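Local coordinates for protein fimbrin (Schizosaccharomyces pombe, PDB 1RT8) that binds actin filaments and crosslinks them through paired calponin-homology domains, serving cell polarity, cytokinesis, mating and spore formation, at residues A[70-75]-A[82-87]; A[453-458]-A[481-486]. All coordinates share one frame; numbering follows the deposited sequence.

Contact 1: A[70-75]-A[82-87]; sequences VLNKQR and NFKCIE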
loop_
_atom_site.group_PDB
_atom_site.type_symbol
_atom_site.label_atom_id
_atom_site.label_comp_id
_atom_site.label_asym_id
_atom_site.label_seq_id
_atom_site.Cartn_x
_atom_site.Cartn_y
_atom_site.Cartn_z
ATOM N N VAL A 70 1.754 -20.231 -1.986
ATOM C CA VAL A 70 1.571 -20.360 -0.530
ATOM C C VAL A 70 0.088 -20.516 -0.189
ATOM O O VAL A 70 -0.270 -20.904 0.925
ATOM C CB VAL A 70 2.093 -19.116 0.267
ATOM C CG1 VAL A 70 3.547 -18.829 -0.068
ATOM C CG2 VAL A 70 1.214 -17.903 -0.011
ATOM N N LEU A 71 -0.775 -20.217 -1.154
ATOM C CA LEU A 71 -2.211 -20.300 -0.938
ATOM C C LEU A 71 -2.770 -21.705 -1.085
ATOM O O LEU A 71 -2.328 -22.470 -1.943
ATOM C CB LEU A 71 -2.941 -19.388 -1.928
ATOM C CG LEU A 71 -2.592 -17.901 -1.900
ATOM C CD1 LEU A 71 -3.171 -17.214 -3.120
ATOM C CD2 LEU A 71 -3.122 -17.282 -0.613
ATOM N N ASN A 72 -3.741 -22.036 -0.240
ATOM C CA ASN A 72 -4.410 -23.330 -0.313
ATOM C C ASN A 72 -5.353 -23.143 -1.489
ATOM O O ASN A 72 -6.144 -22.194 -1.499
ATOM C CB ASN A 72 -5.199 -23.588 0.963
ATOM C CG ASN A 72 -4.308 -23.652 2.181
ATOM O OD1 ASN A 72 -3.323 -24.377 2.191
ATOM N ND2 ASN A 72 -4.649 -22.892 3.215
ATOM N N LYS A 73 -5.289 -24.038 -2.471
ATOM C CA LYS A 73 -6.103 -23.871 -3.670
ATOM C C LYS A 73 -7.238 -24.838 -3.987
ATOM O O LYS A 73 -7.336 -25.316 -5.116
ATOM C CB LYS A 73 -5.173 -23.787 -4.885
ATOM C CG LYS A 73 -4.187 -22.637 -4.809
ATOM C CD LYS A 73 -3.192 -22.668 -5.947
ATOM C CE LYS A 73 -2.205 -21.521 -5.835
ATOM N NZ LYS A 73 -1.175 -21.552 -6.917
ATOM N N GLN A 74 -8.110 -25.107 -3.025
ATOM C CA GLN A 74 -9.236 -26.001 -3.288
ATOM C C GLN A 74 -10.565 -25.253 -3.143
ATOM O O GLN A 74 -10.860 -24.698 -2.083
ATOM C CB GLN A 74 -9.206 -27.196 -2.331
ATOM C CG GLN A 74 -10.081 -28.364 -2.771
ATOM C CD GLN A 74 -9.763 -28.819 -4.184
ATOM O OE1 GLN A 74 -8.691 -28.522 -4.715
ATOM N NE2 GLN A 74 -10.692 -29.554 -4.798
ATOM N N ARG A 75 -11.363 -25.234 -4.206
ATOM C CA ARG A 75 -12.647 -24.540 -4.178
ATOM C C ARG A 75 -13.803 -25.498 -3.898
ATOM O O ARG A 75 -13.683 -26.418 -3.084
ATOM C CB ARG A 75 -12.875 -23.816 -5.500
ATOM N N ASN A 82 -12.283 -24.076 7.222
ATOM C CA ASN A 82 -11.981 -22.794 7.856
ATOM C C ASN A 82 -10.494 -22.567 8.069
ATOM O O ASN A 82 -9.964 -21.515 7.721
ATOM C CB ASN A 82 -12.735 -22.663 9.183
ATOM C CG ASN A 82 -14.227 -22.443 8.983
ATOM O OD1 ASN A 82 -14.669 -22.123 7.885
ATOM N ND2 ASN A 82 -15.002 -22.598 10.046
ATOM N N PHE A 83 -9.825 -23.571 8.618
ATOM C CA PHE A 83 -8.395 -23.502 8.876
ATOM C C PHE A 83 -7.590 -23.035 7.653
ATOM O O PHE A 83 -6.684 -22.201 7.764
ATOM C CB PHE A 83 -7.899 -24.878 9.312
ATOM C CG PHE A 83 -6.467 -24.897 9.722
ATOM C CD1 PHE A 83 -6.103 -24.581 11.028
ATOM C CD2 PHE A 83 -5.472 -25.215 8.801
ATOM C CE1 PHE A 83 -4.765 -24.584 11.420
ATOM C CE2 PHE A 83 -4.132 -25.220 9.178
ATOM C CZ PHE A 83 -3.777 -24.903 10.495
ATOM N N LYS A 84 -7.902 -23.582 6.484
ATOM C CA LYS A 84 -7.180 -23.194 5.280
ATOM C C LYS A 84 -7.575 -21.798 4.812
ATOM O O LYS A 84 -6.738 -21.059 4.293
ATOM C CB LYS A 84 -7.393 -24.222 4.166
ATOM C CG LYS A 84 -6.582 -25.501 4.372
ATOM C CD LYS A 84 -6.681 -26.440 3.178
ATOM C CE LYS A 84 -5.781 -27.656 3.372
ATOM N NZ LYS A 84 -6.088 -28.340 4.654
ATOM N N CYS A 85 -8.839 -21.438 5.005
ATOM C CA CYS A 85 -9.318 -20.109 4.632
ATOM C C CYS A 85 -8.613 -19.035 5.481
ATOM O O CYS A 85 -8.293 -17.949 4.984
ATOM C CB CYS A 85 -10.830 -20.000 4.836
ATOM S SG CYS A 85 -11.866 -20.935 3.669
ATOM N N ILE A 86 -8.377 -19.336 6.760
ATOM C CA ILE A 86 -7.707 -18.390 7.645
ATOM C C ILE A 86 -6.265 -18.151 7.199
ATOM O O ILE A 86 -5.811 -17.002 7.160
ATOM C CB ILE A 86 -7.703 -18.877 9.109
ATOM C CG1 ILE A 86 -9.121 -18.834 9.683
ATOM C CG2 ILE A 86 -6.765 -18.009 9.939
ATOM C CD1 ILE A 86 -9.739 -17.439 9.717
ATOM N N GLU A 87 -5.551 -19.229 6.867
ATOM C CA GLU A 87 -4.171 -19.126 6.397
ATOM C C GLU A 87 -4.147 -18.227 5.168
ATOM O O GLU A 87 -3.357 -17.293 5.084
ATOM C CB GLU A 87 -3.604 -20.509 6.030
ATOM C CG GLU A 87 -3.511 -21.493 7.202
ATOM C CD GLU A 87 -2.969 -22.851 6.787
ATOM O OE1 GLU A 87 -3.443 -23.407 5.776
ATOM O OE2 GLU A 87 -2.070 -23.368 7.471
#

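Contact 2: A[453-458]-A[481-486]; sequences SEYVDY and ARKLGA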
loop_
_atom_site.group_PDB
_atom_site.type_symbol
_atom_site.label_atom_id
_atom_site.label_comp_id
_atom_site.label_asym_id
_atom_site.label_seq_id
_atom_site.Cartn_x
_atom_site.Cartn_y
_atom_site.Cartn_z
ATOM N N SER A 453 7.754 -26.142 9.814
ATOM C CA SER A 453 8.328 -26.937 8.734
ATOM C C SER A 453 7.360 -27.211 7.592
ATOM O O SER A 453 7.759 -27.195 6.436
ATOM C CB SER A 453 8.867 -28.262 9.276
ATOM O OG SER A 453 7.825 -29.010 9.875
ATOM N N GLU A 454 6.091 -27.439 7.911
ATOM C CA GLU A 454 5.096 -27.733 6.884
ATOM C C GLU A 454 4.935 -26.626 5.843
ATOM O O GLU A 454 4.562 -26.894 4.706
ATOM C CB GLU A 454 3.729 -28.017 7.520
ATOM C CG GLU A 454 3.672 -29.239 8.437
ATOM C CD GLU A 454 4.463 -29.060 9.728
ATOM O OE1 GLU A 454 4.548 -27.918 10.235
ATOM O OE2 GLU A 454 4.985 -30.069 10.249
ATOM N N TYR A 455 5.227 -25.388 6.224
ATOM C CA TYR A 455 5.072 -24.273 5.303
ATOM C C TYR A 455 6.178 -24.118 4.278
ATOM O O TYR A 455 6.005 -23.406 3.295
ATOM C CB TYR A 455 4.939 -22.965 6.081
ATOM C CG TYR A 455 3.585 -22.753 6.713
ATOM C CD1 TYR A 455 2.612 -23.749 6.680
ATOM C CD2 TYR A 455 3.269 -21.541 7.325
ATOM C CE1 TYR A 455 1.359 -23.543 7.236
ATOM C CE2 TYR A 455 2.024 -21.327 7.883
ATOM C CZ TYR A 455 1.069 -22.327 7.838
ATOM O OH TYR A 455 -0.175 -22.106 8.393
ATOM N N VAL A 456 7.311 -24.768 4.505
ATOM C CA VAL A 456 8.426 -24.640 3.587
ATOM C C VAL A 456 8.727 -25.944 2.854
ATOM O O VAL A 456 9.301 -26.880 3.415
ATOM C CB VAL A 456 9.682 -24.157 4.332
ATOM C CG1 VAL A 456 10.844 -24.015 3.354
ATOM C CG2 VAL A 456 9.388 -22.802 5.033
ATOM N N ASP A 457 8.318 -25.990 1.590
ATOM C CA ASP A 457 8.529 -27.152 0.731
ATOM C C ASP A 457 9.784 -26.833 -0.059
ATOM O O ASP A 457 9.754 -25.991 -0.954
ATOM C CB ASP A 457 7.348 -27.313 -0.231
ATOM C CG ASP A 457 7.447 -28.571 -1.077
ATOM O OD1 ASP A 457 8.546 -28.861 -1.591
ATOM O OD2 ASP A 457 6.416 -29.263 -1.230
ATOM N N TYR A 458 10.887 -27.497 0.259
ATOM C CA TYR A 458 12.128 -27.203 -0.436
ATOM C C TYR A 458 12.142 -27.488 -1.937
ATOM O O TYR A 458 13.092 -27.125 -2.632
ATOM C CB TYR A 458 13.299 -27.888 0.268
ATOM C CG TYR A 458 13.651 -27.199 1.564
ATOM C CD1 TYR A 458 13.247 -27.720 2.792
ATOM C CD2 TYR A 458 14.358 -26.000 1.558
ATOM C CE1 TYR A 458 13.543 -27.061 3.987
ATOM C CE2 TYR A 458 14.655 -25.332 2.743
ATOM C CZ TYR A 458 14.249 -25.868 3.951
ATOM O OH TYR A 458 14.558 -25.211 5.117
ATOM N N ALA A 481 5.663 -15.841 5.511
ATOM C CA ALA A 481 5.664 -15.123 6.778
ATOM C C ALA A 481 4.300 -14.464 6.968
ATOM O O ALA A 481 3.747 -14.444 8.066
ATOM C CB ALA A 481 6.798 -14.071 6.786
ATOM N N ARG A 482 3.732 -13.951 5.885
ATOM C CA ARG A 482 2.434 -13.311 5.974
ATOM C C ARG A 482 1.360 -14.342 6.281
ATOM O O ARG A 482 0.393 -14.036 6.984
ATOM C CB ARG A 482 2.128 -12.532 4.685
ATOM C CG ARG A 482 2.914 -11.220 4.633
ATOM C CD ARG A 482 2.824 -10.483 3.302
ATOM N NE ARG A 482 3.562 -9.222 3.374
ATOM C CZ ARG A 482 3.982 -8.533 2.319
ATOM N NH1 ARG A 482 3.739 -8.982 1.093
ATOM N NH2 ARG A 482 4.656 -7.399 2.495
ATOM N N LYS A 483 1.537 -15.563 5.778
ATOM C CA LYS A 483 0.567 -16.628 6.045
ATOM C C LYS A 483 0.589 -16.956 7.546
ATOM O O LYS A 483 -0.405 -17.409 8.109
ATOM C CB LYS A 483 0.902 -17.899 5.248
ATOM C CG LYS A 483 -0.154 -19.002 5.412
ATOM C CD LYS A 483 0.383 -20.415 5.100
ATOM C CE LYS A 483 0.702 -20.624 3.636
ATOM N NZ LYS A 483 0.809 -22.080 3.284
ATOM N N LEU A 484 1.733 -16.739 8.184
ATOM C CA LEU A 484 1.870 -16.991 9.619
ATOM C C LEU A 484 1.358 -15.806 10.457
ATOM O O LEU A 484 1.287 -15.887 11.690
ATOM C CB LEU A 484 3.332 -17.256 9.974
ATOM C CG LEU A 484 3.970 -18.588 9.565
ATOM C CD1 LEU A 484 5.471 -18.463 9.718
ATOM C CD2 LEU A 484 3.438 -19.733 10.417
ATOM N N GLY A 485 1.016 -14.715 9.781
ATOM C CA GLY A 485 0.521 -13.534 10.466
ATOM C C GLY A 485 1.547 -12.425 10.660
ATOM O O GLY A 485 1.282 -11.450 11.354
ATOM N N ALA A 486 2.715 -12.559 10.049
ATOM C CA ALA A 486 3.764 -11.553 10.190
ATOM C C ALA A 486 3.456 -10.261 9.436
ATOM O O ALA A 486 3.010 -10.293 8.293
ATOM C CB ALA A 486 5.093 -12.126 9.706
HETATM O O HOH W 1 -0.770 -19.407 9.853
#

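Contact 1: A[70-75]-A[82-87]
The amide of Asn72 meets the first turns of helix 82-99, with both hydrogen bonds of the contact leaving its ND2. One goes to the Glu87 carboxylate: Asn72 ND2 and Glu87 OE1 are 2.9 Å apart, with an N-H...O angle of 160°. OE1 is approached on its anti side, and the amide and carboxylate planes are only 22° apart, so the two flat groups lie nearly level with each other although the side chains cross at about a right angle. The other bond, 3.0 Å from Asn72 ND2 to Lys84 O, is more bent. Here the donor meets the carbonyl from the side, tilted out of its plane, at a C=O...N angle of 105°, yet the oxygen still lies in the amide plane. With both acceptors near that plane, rotation of the amide about CB-CG is restrained.

All this lies in the first calponin-homology domain, where the irregular segment 70-75 belongs to the long connection between helices 52-61 and 82-99. Asn88 OD1 accepts a hydrogen bond from the backbone N of Asn72, adding a further tie to the same helix.

Lys84 runs across the amide with its aliphatic part: its CB is 3.2 Å from Asn72 ND2 and its CG 3.7 Å from Asn72 CG. The extended chain, bent only at chi4, carries the amine past Asn72 and away from it. Glu87, extended beyond CG, is buried; while OE1 takes the amide, OE2 is turned to Tyr455 of the fourth calponin-homology domain.

Contact 2: A[453-458]-A[481-486]
The Tyr455 hydroxyl is held by two partners, a water and the Glu87 carboxylate of the first calponin-homology domain. The water lies at the ring edge, in its plane; it donates to Tyr455 OH over 3.1 Å and to the carbonyl O of Lys483 over 2.7 Å, bridging the two segments. That same carbonyl also receives Asn90 ND2 from helix 82-99.

Lys483 lies over one face of the ring. With CG anti to the backbone N (chi1 -175°) and a bend at chi3, its chain passes above the phenol. Lys483 CD sits 3.6 Å from the centroid of the Tyr455 ring in a CH-pi contact. Farther along the chain, Lys483 NZ stands 4.3 Å from the centroid of the Tyr455 ring and 15° off the ring normal, as expected for a cation-pi pair.

Leu484 reaches the ring obliquely, its CD2 lying 3.3 Å from Tyr455 CE2, while its side chain also touches Leu448 of helix 442-451.

Gly485 is the first residue to leave helical backbone angles, with a phi of 100°, and the bonds Ala486 N to Ala481 O and Gly485 N to Arg482 O turn the chain back onto the last helical turn. This is a Schellman motif, closing helix 467-483 of the fourth calponin-homology domain where it packs against the first.

Contacts 1 and 2 lie about 13 Å apart, centre to centre, and come from the first and fourth calponin-homology domains, far apart in sequence, hence from the two actin-binding regions. They meet directly. Glu87 OE2 of contact 1 and Tyr455 OH of contact 2 are 2.5 Å apart, a probable hydrogen bond, so one carboxylate joins the amide of Asn72 to the phenol of Tyr455. Lys483 supplies a second link: its NZ lies 2.8 Å from Val70 O, a weak bond, and its CG is 3.6 Å from Glu87 O. Together these contacts form part of the interface between the terminal domains, consistent with a compact crosslinking core.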